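Local atomic coordinates of subtilisin-like protein (Prochloron didemni, PDB entry 3ZXX), a protein that probably acts as a subtilisin-like serine endopeptidase, of which this chain is the self-cleaved protease domain of PatA. Residues I33-V38 / G65-H70; L53-P58 / I97-S102. All coordinates share one frame; numbering follows the deposited sequence. Where two conformers were deposited one is given.

Contact 1. Residues I33-V38 / G65-H70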
loop_
_atom_site.group_PDB
_atom_site.type_symbol
_atom_site.label_atom_id
_atom_site.label_comp_id
_atom_site.label_asym_id
_atom_site.label_seq_id
_atom_site.Cartn_x
_atom_site.Cartn_y
_atom_site.Cartn_z
ATOM N N ILE A 33 2.208 4.150 -6.770
ATOM C CA ILE A 33 3.310 3.500 -6.044
ATOM C C ILE A 33 4.363 4.584 -5.783
ATOM O O ILE A 33 4.911 5.153 -6.722
ATOM C CB ILE A 33 3.950 2.350 -6.858
ATOM C CG1 ILE A 33 2.913 1.296 -7.291
ATOM C CG2 ILE A 33 5.089 1.698 -6.080
ATOM C CD1 ILE A 33 2.189 0.600 -6.146
ATOM N N LEU A 34 4.610 4.891 -4.510
ATOM C CA LEU A 34 5.612 5.879 -4.114
ATOM C C LEU A 34 6.830 5.135 -3.593
ATOM O O LEU A 34 6.784 4.505 -2.530
ATOM C CB LEU A 34 5.053 6.806 -3.030
ATOM C CG LEU A 34 4.305 8.030 -3.530
ATOM C CD1 LEU A 34 3.117 7.606 -4.370
ATOM C CD2 LEU A 34 3.886 8.907 -2.348
ATOM N N ASP A 35 7.913 5.167 -4.358
ATOM C CA ASP A 35 9.060 4.332 -4.025
ATOM C C ASP A 35 10.301 4.759 -4.800
ATOM O O ASP A 35 10.306 5.796 -5.474
ATOM C CB ASP A 35 8.700 2.868 -4.329
ATOM C CG ASP A 35 9.270 1.894 -3.308
ATOM O OD1 ASP A 35 10.455 2.050 -2.958
ATOM O OD2 ASP A 35 8.541 0.967 -2.876
ATOM N N GLY A 36 11.356 3.946 -4.686
ATOM C CA GLY A 36 12.512 4.025 -5.564
ATOM C C GLY A 36 12.203 3.602 -6.990
ATOM O O GLY A 36 11.040 3.495 -7.382
ATOM N N PRO A 37 13.255 3.369 -7.789
ATOM C CA PRO A 37 13.166 2.990 -9.190
ATOM C C PRO A 37 12.255 1.780 -9.412
ATOM O O PRO A 37 12.223 0.876 -8.578
ATOM C CB PRO A 37 14.622 2.636 -9.539
ATOM C CG PRO A 37 15.428 3.442 -8.592
ATOM C CD PRO A 37 14.654 3.429 -7.324
ATOM N N VAL A 38 11.512 1.795 -10.512
ATOM C CA VAL A 38 10.636 0.679 -10.899
ATOM C C VAL A 38 11.022 0.277 -12.310
ATOM O O VAL A 38 11.033 1.119 -13.216
ATOM C CB VAL A 38 9.139 1.074 -10.845
ATOM C CG1 VAL A 38 8.260 -0.065 -11.352
ATOM C CG2 VAL A 38 8.726 1.443 -9.432
ATOM N N GLY A 65 14.223 3.014 5.309
ATOM C CA GLY A 65 13.653 4.350 5.189
ATOM C C GLY A 65 12.379 4.379 4.368
ATOM O O GLY A 65 11.693 3.370 4.217
ATOM N N PHE A 66 12.045 5.564 3.874
ATOM C CA PHE A 66 10.768 5.782 3.195
ATOM C C PHE A 66 10.684 5.076 1.846
ATOM O O PHE A 66 9.583 4.811 1.382
ATOM C CB PHE A 66 10.464 7.279 3.033
ATOM C CG PHE A 66 10.292 7.997 4.335
ATOM C CD1 PHE A 66 9.391 7.533 5.284
ATOM C CD2 PHE A 66 11.023 9.134 4.613
ATOM C CE1 PHE A 66 9.231 8.190 6.490
ATOM C CE2 PHE A 66 10.878 9.794 5.823
ATOM C CZ PHE A 66 9.964 9.329 6.755
ATOM N N MET A 67 11.832 4.786 1.242
ATOM C CA MET A 67 11.879 3.967 0.030
ATOM C C MET A 67 12.013 2.505 0.431
ATOM O O MET A 67 12.935 2.136 1.156
ATOM C CB MET A 67 13.052 4.376 -0.870
ATOM C CG MET A 67 12.704 5.417 -1.916
ATOM S SD MET A 67 14.087 5.898 -2.990
ATOM C CE MET A 67 15.227 4.539 -2.736
ATOM N N SER A 68 11.098 1.669 -0.031
ATOM C CA SER A 68 11.220 0.251 0.230
ATOM C C SER A 68 12.469 -0.258 -0.500
ATOM O O SER A 68 13.087 -1.195 -0.058
ATOM C CB SER A 68 9.983 -0.528 -0.236
ATOM O OG SER A 68 10.023 -0.799 -1.625
ATOM N N ALA A 69 12.812 0.382 -1.614
ATOM C CA ALA A 69 13.866 -0.077 -2.532
ATOM C C ALA A 69 13.522 -1.418 -3.192
ATOM O O ALA A 69 14.414 -2.097 -3.714
ATOM C CB ALA A 69 15.209 -0.166 -1.815
ATOM N N HIS A 70 12.245 -1.794 -3.143
ATOM C CA HIS A 70 11.725 -2.960 -3.852
ATOM C C HIS A 70 10.621 -2.482 -4.754
ATOM O O HIS A 70 9.571 -3.119 -4.856
ATOM C CB HIS A 70 11.189 -3.997 -2.864
ATOM C CG HIS A 70 12.267 -4.692 -2.047
ATOM N ND1 HIS A 70 12.948 -5.761 -2.509
ATOM C CD2 HIS A 70 12.754 -4.436 -0.770
ATOM C CE1 HIS A 70 13.831 -6.166 -1.574
ATOM N NE2 HIS A 70 13.710 -5.352 -0.508
HETATM O O HOH W 1 8.099 3.485 -0.245
#
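The carboxylate of Asp-35 meets Ser-68 and the backbone of Ala-69, where strand 30-35 of the parallel subtilisin-type sheet ends beside the loop leading to helix 71-79. Asp-35 and His-70 are both predicted members of the charge relay system, and the contact thus holds two of the three predicted members of the triad.

The two carboxylate oxygens divide the work. OD2 of Asp-35 accepts the hydroxyl OG of Ser-68 at 2.6 Å on its syn lone pair. OD1 of Asp-35 takes the N-H of Ala-69 at 3.2 Å from its syn side, a rather bent bond (143°), while its anti lone pair receives N of Gly-36 at 2.7 Å. Three bonds, drawn from both segments, should restrict its rotation.

Serine suits its place because a short hydroxyl can donate and accept at once. With chi1 at 82°, OG sits between the backbone N and carbonyl carbon of Ser-68; there it also accepts N of His-70, closing an ST turn just before the helix, whose N-cap is His-70.

Met-67 packs against the backbone of Gly-36, its CG 3.4 Å from N of Gly-36. In one of its two conformers the thioether bends at chi3 and SD comes 3.6 Å from CA of Gly-36, a glycine with no side chain to meet it. A water lies between O of Leu-34 and O of Phe-66, within hydrogen-bonding distance of both. CB of His-70 points away from the strand, and ND1 of His-70 is 8.1 Å from OD2 of Asp-35, too far for a direct bond in this structure.

Contact 2. Residues L53-P58 / I97-S102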
loop_
_atom_site.group_PDB
_atom_site.type_symbol
_atom_site.label_atom_id
_atom_site.label_comp_id
_atom_site.label_asym_id
_atom_site.label_seq_id
_atom_site.Cartn_x
_atom_site.Cartn_y
_atom_site.Cartn_z
ATOM N N LEU A 53 5.784 9.149 -13.442
ATOM C CA LEU A 53 6.002 10.584 -13.267
ATOM C C LEU A 53 7.512 10.861 -13.314
ATOM O O LEU A 53 8.299 10.056 -12.817
ATOM C CB LEU A 53 5.392 11.070 -11.946
ATOM C CG LEU A 53 3.888 11.340 -11.936
ATOM C CD1 LEU A 53 3.065 10.118 -12.280
ATOM C CD2 LEU A 53 3.452 11.879 -10.583
ATOM N N PRO A 54 7.924 11.976 -13.933
ATOM C CA PRO A 54 9.364 12.231 -14.073
ATOM C C PRO A 54 10.062 12.483 -12.740
ATOM O O PRO A 54 9.454 13.010 -11.809
ATOM C CB PRO A 54 9.424 13.487 -14.951
ATOM C CG PRO A 54 8.117 14.166 -14.728
ATOM C CD PRO A 54 7.123 13.041 -14.559
ATOM N N THR A 55 11.332 12.096 -12.664
ATOM C CA THR A 55 12.143 12.345 -11.472
ATOM C C THR A 55 12.557 13.807 -11.507
ATOM O O THR A 55 13.065 14.285 -12.525
ATOM C CB THR A 55 13.389 11.436 -11.428
ATOM O OG1 THR A 55 12.985 10.064 -11.528
ATOM C CG2 THR A 55 14.155 11.636 -10.129
ATOM N N LEU A 56 12.303 14.516 -10.412
ATOM C CA LEU A 56 12.524 15.964 -10.342
ATOM C C LEU A 56 13.898 16.295 -9.766
ATOM O O LEU A 56 14.559 15.435 -9.190
ATOM C CB LEU A 56 11.442 16.627 -9.481
ATOM C CG LEU A 56 10.122 17.026 -10.153
ATOM C CD1 LEU A 56 9.825 16.177 -11.364
ATOM C CD2 LEU A 56 8.972 16.975 -9.156
ATOM N N ALA A 57 14.308 17.553 -9.925
ATOM C CA ALA A 57 15.504 18.082 -9.265
ATOM C C ALA A 57 15.355 17.981 -7.746
ATOM O O ALA A 57 14.225 17.931 -7.236
ATOM C CB ALA A 57 15.736 19.529 -9.675
ATOM N N PRO A 58 16.485 17.939 -7.014
ATOM C CA PRO A 58 16.470 17.757 -5.552
ATOM C C PRO A 58 15.549 18.714 -4.788
ATOM O O PRO A 58 14.919 18.297 -3.804
ATOM C CB PRO A 58 17.933 18.002 -5.154
ATOM C CG PRO A 58 18.711 17.597 -6.352
ATOM C CD PRO A 58 17.863 17.963 -7.542
ATOM N N ILE A 97 3.427 5.585 -11.229
ATOM C CA ILE A 97 4.704 5.329 -10.569
ATOM C C ILE A 97 5.293 6.696 -10.223
ATOM O O ILE A 97 5.542 7.515 -11.110
ATOM C CB ILE A 97 5.684 4.546 -11.471
ATOM C CG1 ILE A 97 5.075 3.211 -11.930
ATOM C CG2 ILE A 97 7.008 4.344 -10.756
ATOM C CD1 ILE A 97 4.487 2.353 -10.814
ATOM N N VAL A 98 5.465 6.945 -8.931
ATOM C CA VAL A 98 5.869 8.259 -8.452
ATOM C C VAL A 98 7.199 8.117 -7.730
ATOM O O VAL A 98 7.266 7.439 -6.692
ATOM C CB VAL A 98 4.812 8.839 -7.492
ATOM C CG1 VAL A 98 5.183 10.265 -7.061
ATOM C CG2 VAL A 98 3.443 8.838 -8.167
ATOM N N PRO A 99 8.260 8.736 -8.275
ATOM C CA PRO A 99 9.527 8.678 -7.564
ATOM C C PRO A 99 9.454 9.539 -6.311
ATOM O O PRO A 99 8.896 10.641 -6.355
ATOM C CB PRO A 99 10.522 9.264 -8.557
ATOM C CG PRO A 99 9.712 10.189 -9.409
ATOM C CD PRO A 99 8.349 9.557 -9.499
ATOM N N ILE A 100 9.969 9.018 -5.201
ATOM C CA ILE A 100 10.124 9.829 -3.988
ATOM C C ILE A 100 11.585 10.214 -3.760
ATOM O O ILE A 100 11.960 10.598 -2.656
ATOM C CB ILE A 100 9.501 9.161 -2.741
ATOM C CG1 ILE A 100 10.151 7.809 -2.405
ATOM C CG2 ILE A 100 7.998 9.001 -2.934
ATOM C CD1 ILE A 100 9.542 7.168 -1.150
ATOM N N PHE A 101 12.382 10.136 -4.828
ATOM C CA PHE A 101 13.803 10.469 -4.820
ATOM C C PHE A 101 14.096 11.404 -5.988
ATOM O O PHE A 101 13.327 11.465 -6.945
ATOM C CB PHE A 101 14.639 9.192 -4.991
ATOM C CG PHE A 101 14.376 8.481 -6.288
ATOM C CD1 PHE A 101 13.314 7.596 -6.405
ATOM C CD2 PHE A 101 15.157 8.732 -7.405
ATOM C CE1 PHE A 101 13.046 6.959 -7.605
ATOM C CE2 PHE A 101 14.915 8.082 -8.601
ATOM C CZ PHE A 101 13.852 7.200 -8.705
ATOM N N SER A 102 15.201 12.134 -5.894
ATOM C CA SER A 102 15.799 12.809 -7.047
ATOM C C SER A 102 17.059 12.018 -7.442
ATOM O O SER A 102 17.263 11.707 -8.609
ATOM C CB SER A 102 16.135 14.261 -6.716
ATOM O OG SER A 102 16.938 14.333 -5.545
HETATM O O HOH W 2 11.448 13.417 -7.980
HETATM O O HOH W 3 17.027 13.966 -10.509
HETATM O O HOH W 4 15.536 15.397 -3.265
#
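Leu-53 binds the end of strand 94-99 through its backbone: its N donates to O of Ile-97 at 2.9 Å, with a nearly straight N-H...O angle of 164°. Here the chain leaves the outermost strand 49-52 of the parallel sheet and still runs in roughly the same direction as its neighbour, the two segments lying 17° apart end to end. Beyond this bond, side chains and waters join them.

The apolar part centres on Leu-53. It lies side by side with Val-98, its CD2 reaching CG2 of Val-98 at 3.9 Å, and its CB is 4.1 Å from CD of Pro-99. Arg-119 of helix 110-122 packs on Leu-53 and Pro-99 and binds O of Pro-54.

Other contacts set carbon against carbonyl oxygen. CD of Pro-99 meets O of Leu-53 at 3.4 Å, standing where an N-H could have continued the ladder, which is consistent with the sheet pairing stopping after Leu-53; CG of Pro-99 lies near O of Pro-54. In Thr-55, chi1 of -55° puts OG1 anti to the carbonyl carbon and CG2 anti to the backbone N, and the two branches face different neighbours: CG2 touches O of Phe-101 at 3.3 Å and approaches that residue's ring obliquely, whereas OG1 of Thr-55 lies 3.9 Å from CB and CG of Pro-99. Farther on, CB of Ser-102 comes within 3.2 Å of O of Leu-56, and its OG lies beside Pro-58.

Three waters bridge the rest of the seam. One accepts from N of Leu-56 and donates to O of Phe-101; a second donates to O of both Leu-56 and Ser-102; a third lies between O of Pro-58 and OG of Ser-102. The chemistry implies a seam that changes along its length, from sheet-like and apolar at the strand to water-mediated at the largely exposed far end.

Strands 30-35 and 94-99 are neighbours in the parallel sheet, and through them contact 1 and contact 2, with centres about 11 Å apart, are joined directly. O of Ile-33 probably accepts N of Val-98 at 2.9 Å, and O of Asp-35 probably accepts N of Ile-100 at 3.3 Å, so the backbone of the predicted catalytic aspartate is held by Ile-100, just past the strand within contact 2. Packing adds to this: CE1 of Phe-101 rests 3.5 Å from C of Gly-36. Contact 1 lies at the predicted active site, with the Ser-68 side chain about 4 Å from that of Ser-230, the predicted nucleophile; contact 2 lies where the edge strand 49-52 runs out.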